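Local structure of uncharacterized protein YhfS (Escherichia coli, 4J8L) at residues T117-V129 with Q148-L160. The protein is of unknown function but carries covalently attached pyridoxal phosphate and may have cysteine synthase activity. Sequence-based numbering, arbitrary orientation.
Sequences TVDFNDLSALKQV and QDSYVLADVLATL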
loop_
_atom_site.group_PDB
_atom_site.type_symbol
_atom_site.label_atom_id
_atom_site.label_comp_id
_atom_site.label_asym_id
_atom_site.label_seq_id
_atom_site.Cartn_x
_atom_site.Cartn_y
_atom_site.Cartn_z
ATOM N N THR A 117 -4.801 -22.154 -1.180
ATOM C CA THR A 117 -4.772 -21.351 0.032
ATOM C C THR A 117 -3.961 -22.039 1.128
ATOM O O THR A 117 -4.043 -23.253 1.297
ATOM C CB THR A 117 -6.203 -21.110 0.532
ATOM O OG1 THR A 117 -6.937 -20.384 -0.462
ATOM C CG2 THR A 117 -6.200 -20.321 1.805
ATOM N N VAL A 118 -3.179 -21.256 1.864
ATOM C CA VAL A 118 -2.445 -21.759 3.020
ATOM C C VAL A 118 -2.198 -20.600 3.989
ATOM O O VAL A 118 -2.152 -19.439 3.580
ATOM C CB VAL A 118 -1.105 -22.414 2.602
ATOM C CG1 VAL A 118 -0.162 -21.368 2.017
ATOM C CG2 VAL A 118 -0.457 -23.134 3.785
ATOM N N ASP A 119 -2.065 -20.912 5.275
ATOM C CA ASP A 119 -1.803 -19.892 6.289
ATOM C C ASP A 119 -0.337 -19.447 6.228
ATOM O O ASP A 119 0.547 -20.186 6.653
ATOM C CB ASP A 119 -2.116 -20.474 7.673
ATOM C CG ASP A 119 -2.213 -19.415 8.758
ATOM O OD1 ASP A 119 -1.877 -18.247 8.492
ATOM O OD2 ASP A 119 -2.621 -19.763 9.889
ATOM N N PHE A 120 -0.073 -18.247 5.710
ATOM C CA PHE A 120 1.302 -17.744 5.623
ATOM C C PHE A 120 1.932 -17.566 7.006
ATOM O O PHE A 120 3.143 -17.383 7.126
ATOM C CB PHE A 120 1.369 -16.401 4.880
ATOM C CG PHE A 120 1.137 -16.492 3.395
ATOM C CD1 PHE A 120 0.856 -17.703 2.776
ATOM C CD2 PHE A 120 1.221 -15.343 2.613
ATOM C CE1 PHE A 120 0.645 -17.767 1.404
ATOM C CE2 PHE A 120 1.012 -15.399 1.245
ATOM C CZ PHE A 120 0.724 -16.609 0.638
ATOM N N ASN A 121 1.106 -17.603 8.048
ATOM C CA ASN A 121 1.595 -17.450 9.412
ATOM C C ASN A 121 2.249 -18.734 9.906
ATOM O O ASN A 121 2.872 -18.758 10.968
ATOM C CB ASN A 121 0.461 -17.041 10.357
ATOM C CG ASN A 121 -0.083 -15.660 10.052
ATOM O OD1 ASN A 121 0.670 -14.688 9.950
ATOM N ND2 ASN A 121 -1.401 -15.566 9.899
ATOM N N ASP A 122 2.090 -19.801 9.126
ATOM C CA ASP A 122 2.683 -21.097 9.433
ATOM C C ASP A 122 3.615 -21.459 8.287
ATOM O O ASP A 122 3.175 -22.006 7.277
ATOM C CB ASP A 122 1.578 -22.151 9.563
ATOM C CG ASP A 122 2.099 -23.520 9.987
ATOM O OD1 ASP A 122 3.326 -23.750 9.970
ATOM O OD2 ASP A 122 1.259 -24.381 10.330
ATOM N N LEU A 123 4.900 -21.149 8.442
ATOM C CA LEU A 123 5.866 -21.365 7.371
ATOM C C LEU A 123 6.010 -22.844 7.012
ATOM O O LEU A 123 6.268 -23.184 5.859
ATOM C CB LEU A 123 7.227 -20.767 7.734
ATOM C CG LEU A 123 7.293 -19.241 7.746
ATOM C CD1 LEU A 123 8.713 -18.766 8.007
ATOM C CD2 LEU A 123 6.778 -18.695 6.429
ATOM N N SER A 124 5.841 -23.717 8.000
ATOM C CA SER A 124 5.926 -25.153 7.762
ATOM C C SER A 124 4.807 -25.615 6.835
ATOM O O SER A 124 5.039 -26.388 5.901
ATOM C CB SER A 124 5.868 -25.922 9.083
ATOM O OG SER A 124 6.925 -25.531 9.941
ATOM N N ALA A 125 3.593 -25.143 7.102
ATOM C CA ALA A 125 2.445 -25.463 6.263
ATOM C C ALA A 125 2.613 -24.846 4.875
ATOM O O ALA A 125 2.321 -25.488 3.863
ATOM C CB ALA A 125 1.155 -24.984 6.912
ATOM N N LEU A 126 3.089 -23.604 4.837
ATOM C CA LEU A 126 3.371 -22.928 3.574
ATOM C C LEU A 126 4.281 -23.793 2.705
ATOM O O LEU A 126 3.985 -24.048 1.538
ATOM C CB LEU A 126 4.029 -21.569 3.822
ATOM C CG LEU A 126 4.556 -20.825 2.596
ATOM C CD1 LEU A 126 3.429 -20.542 1.619
ATOM C CD2 LEU A 126 5.248 -19.522 3.005
ATOM N N LYS A 127 5.380 -24.253 3.293
ATOM C CA LYS A 127 6.352 -25.062 2.568
ATOM C C LYS A 127 5.762 -26.392 2.101
ATOM O O LYS A 127 6.019 -26.831 0.978
ATOM C CB LYS A 127 7.610 -25.279 3.415
ATOM C CG LYS A 127 8.622 -26.231 2.798
ATOM C CD LYS A 127 9.913 -26.281 3.602
ATOM C CE LYS A 127 10.640 -27.605 3.383
ATOM N NZ LYS A 127 10.806 -27.934 1.937
ATOM N N GLN A 128 4.966 -27.030 2.954
ATOM C CA GLN A 128 4.353 -28.307 2.594
ATOM C C GLN A 128 3.356 -28.141 1.453
ATOM O O GLN A 128 3.366 -28.914 0.499
ATOM C CB GLN A 128 3.667 -28.956 3.798
ATOM C CG GLN A 128 2.948 -30.258 3.447
ATOM C CD GLN A 128 2.412 -30.979 4.665
ATOM O OE1 GLN A 128 2.923 -30.814 5.773
ATOM N NE2 GLN A 128 1.373 -31.787 4.467
ATOM N N VAL A 129 2.508 -27.122 1.549
ATOM C CA VAL A 129 1.487 -26.895 0.531
ATOM C C VAL A 129 2.121 -26.573 -0.818
ATOM O O VAL A 129 1.676 -27.055 -1.859
ATOM C CB VAL A 129 0.506 -25.783 0.956
ATOM C CG1 VAL A 129 -0.378 -25.365 -0.211
ATOM C CG2 VAL A 129 -0.340 -26.262 2.124
ATOM N N GLN A 148 -4.841 -11.012 13.198
ATOM C CA GLN A 148 -3.940 -12.067 13.648
ATOM C C GLN A 148 -2.726 -12.302 12.747
ATOM O O GLN A 148 -1.844 -13.081 13.107
ATOM C CB GLN A 148 -4.699 -13.386 13.809
ATOM C CG GLN A 148 -5.302 -13.906 12.516
ATOM C CD GLN A 148 -6.765 -13.530 12.363
ATOM O OE1 GLN A 148 -7.149 -12.374 12.568
ATOM N NE2 GLN A 148 -7.597 -14.514 12.018
ATOM N N ASP A 149 -2.676 -11.654 11.584
ATOM C CA ASP A 149 -1.554 -11.867 10.670
ATOM C C ASP A 149 -0.265 -11.242 11.200
ATOM O O ASP A 149 -0.200 -10.036 11.466
ATOM C CB ASP A 149 -1.860 -11.337 9.269
ATOM C CG ASP A 149 -2.832 -12.219 8.508
ATOM O OD1 ASP A 149 -3.081 -13.371 8.947
ATOM O OD2 ASP A 149 -3.344 -11.756 7.464
ATOM N N SER A 150 0.766 -12.070 11.332
ATOM C CA SER A 150 2.005 -11.656 11.975
ATOM C C SER A 150 3.220 -12.065 11.168
ATOM O O SER A 150 4.347 -11.890 11.615
ATOM C CB SER A 150 2.107 -12.287 13.364
ATOM O OG SER A 150 2.169 -13.702 13.271
ATOM N N TYR A 151 2.999 -12.614 9.982
ATOM C CA TYR A 151 4.121 -13.114 9.205
ATOM C C TYR A 151 5.097 -12.027 8.769
ATOM O O TYR A 151 4.714 -10.871 8.567
ATOM C CB TYR A 151 3.651 -13.955 8.019
ATOM C CG TYR A 151 2.842 -13.251 6.939
ATOM C CD1 TYR A 151 1.465 -13.413 6.865
ATOM C CD2 TYR A 151 3.460 -12.483 5.959
ATOM C CE1 TYR A 151 0.725 -12.819 5.867
ATOM C CE2 TYR A 151 2.723 -11.877 4.950
ATOM C CZ TYR A 151 1.355 -12.053 4.911
ATOM O OH TYR A 151 0.609 -11.466 3.913
ATOM N N VAL A 152 6.365 -12.414 8.659
ATOM C CA VAL A 152 7.412 -11.530 8.161
ATOM C C VAL A 152 7.485 -11.684 6.651
ATOM O O VAL A 152 7.714 -12.789 6.153
ATOM C CB VAL A 152 8.774 -11.893 8.779
ATOM C CG1 VAL A 152 9.884 -11.050 8.156
ATOM C CG2 VAL A 152 8.731 -11.713 10.289
ATOM N N LEU A 153 7.271 -10.585 5.930
ATOM C CA LEU A 153 7.235 -10.609 4.470
ATOM C C LEU A 153 8.434 -11.337 3.867
ATOM O O LEU A 153 8.269 -12.248 3.048
ATOM C CB LEU A 153 7.156 -9.186 3.913
ATOM C CG LEU A 153 7.046 -9.064 2.388
ATOM C CD1 LEU A 153 5.834 -9.830 1.868
ATOM C CD2 LEU A 153 6.974 -7.608 1.956
ATOM N N ALA A 154 9.634 -10.949 4.293
ATOM C CA ALA A 154 10.870 -11.509 3.743
ATOM C C ALA A 154 10.961 -13.023 3.922
ATOM O O ALA A 154 11.491 -13.729 3.061
ATOM C CB ALA A 154 12.081 -10.823 4.363
ATOM N N ASP A 155 10.436 -13.523 5.037
ATOM C CA ASP A 155 10.506 -14.952 5.324
ATOM C C ASP A 155 9.538 -15.754 4.464
ATOM O O ASP A 155 9.856 -16.862 4.021
ATOM C CB ASP A 155 10.269 -15.221 6.812
ATOM C CG ASP A 155 11.358 -14.629 7.684
ATOM O OD1 ASP A 155 12.437 -14.291 7.147
ATOM O OD2 ASP A 155 11.138 -14.499 8.902
ATOM N N VAL A 156 8.359 -15.195 4.220
ATOM C CA VAL A 156 7.405 -15.841 3.331
ATOM C C VAL A 156 7.981 -15.879 1.917
ATOM O O VAL A 156 7.917 -16.905 1.230
ATOM C CB VAL A 156 6.055 -15.104 3.334
ATOM C CG1 VAL A 156 5.151 -15.628 2.229
ATOM C CG2 VAL A 156 5.383 -15.248 4.697
ATOM N N LEU A 157 8.560 -14.756 1.494
ATOM C CA LEU A 157 9.181 -14.663 0.175
ATOM C C LEU A 157 10.362 -15.619 0.017
ATOM O O LEU A 157 10.512 -16.244 -1.032
ATOM C CB LEU A 157 9.613 -13.222 -0.125
ATOM C CG LEU A 157 8.444 -12.241 -0.241
ATOM C CD1 LEU A 157 8.951 -10.808 -0.342
ATOM C CD2 LEU A 157 7.568 -12.578 -1.441
ATOM N N ALA A 158 11.186 -15.733 1.055
ATOM C CA ALA A 158 12.329 -16.637 1.027
ATOM C C ALA A 158 11.878 -18.083 0.840
ATOM O O ALA A 158 12.481 -18.837 0.077
ATOM C CB ALA A 158 13.157 -16.496 2.297
ATOM N N THR A 159 10.807 -18.458 1.532
ATOM C CA THR A 159 10.267 -19.804 1.417
ATOM C C THR A 159 9.822 -20.077 -0.012
ATOM O O THR A 159 10.111 -21.141 -0.572
ATOM C CB THR A 159 9.083 -20.027 2.378
ATOM O OG1 THR A 159 9.513 -19.795 3.725
ATOM C CG2 THR A 159 8.563 -21.460 2.266
ATOM N N LEU A 160 9.134 -19.105 -0.599
ATOM C CA LEU A 160 8.618 -19.233 -1.953
ATOM C C LEU A 160 9.746 -19.326 -2.967
ATOM O O LEU A 160 9.697 -20.143 -3.888
ATOM C CB LEU A 160 7.707 -18.052 -2.282
ATOM C CG LEU A 160 6.377 -18.037 -1.526
ATOM C CD1 LEU A 160 5.688 -16.685 -1.680
ATOM C CD2 LEU A 160 5.479 -19.162 -2.023
#
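Asn121 and Tyr151 bring the two backbones together, their CA atoms 5.0 Å apart. From there helices 123-129 and 153-160 run in roughly the same direction, crossing at -26° with axes 10.2 Å apart. The Asn121 amide reaches over to 148-160. Its OD1 accepts a nearly straight bond from Ser150 N (3.0 Å), above the carbonyl plane, and a weak one from Tyr151 N. Its ND2 keeps Asp149 OD1 in the amide plane and meets it on the anti side (2.9 Å), tilted from the carboxylate plane. With an alanine here, Ser150 N would probably lose its acceptor and Asp149 OD1 one of its donors. Both helices follow strands of the mixed sheet in the PLP-binding aminotransferase-like fold and pack on the same side of it. Phe120 turns its ring edge to the face of Tyr151, planes at 71°, while its CB sits over that same ring. Tyr151 OH bonds to Gln141 O. Val156 CG1 lies over one face of Phe120 and also touches Leu126 CD2 (4.0 Å). Leu126, with CG anti to the backbone N (chi1 172°), lays CD2 against Thr159 CG2 (3.9 Å). Thr159 OG1 is turned back to its own helix, donating to Asp155 O. Leu123 CD2 packs beside Thr159 OG1 and against Val156 CG2 (4.1 Å).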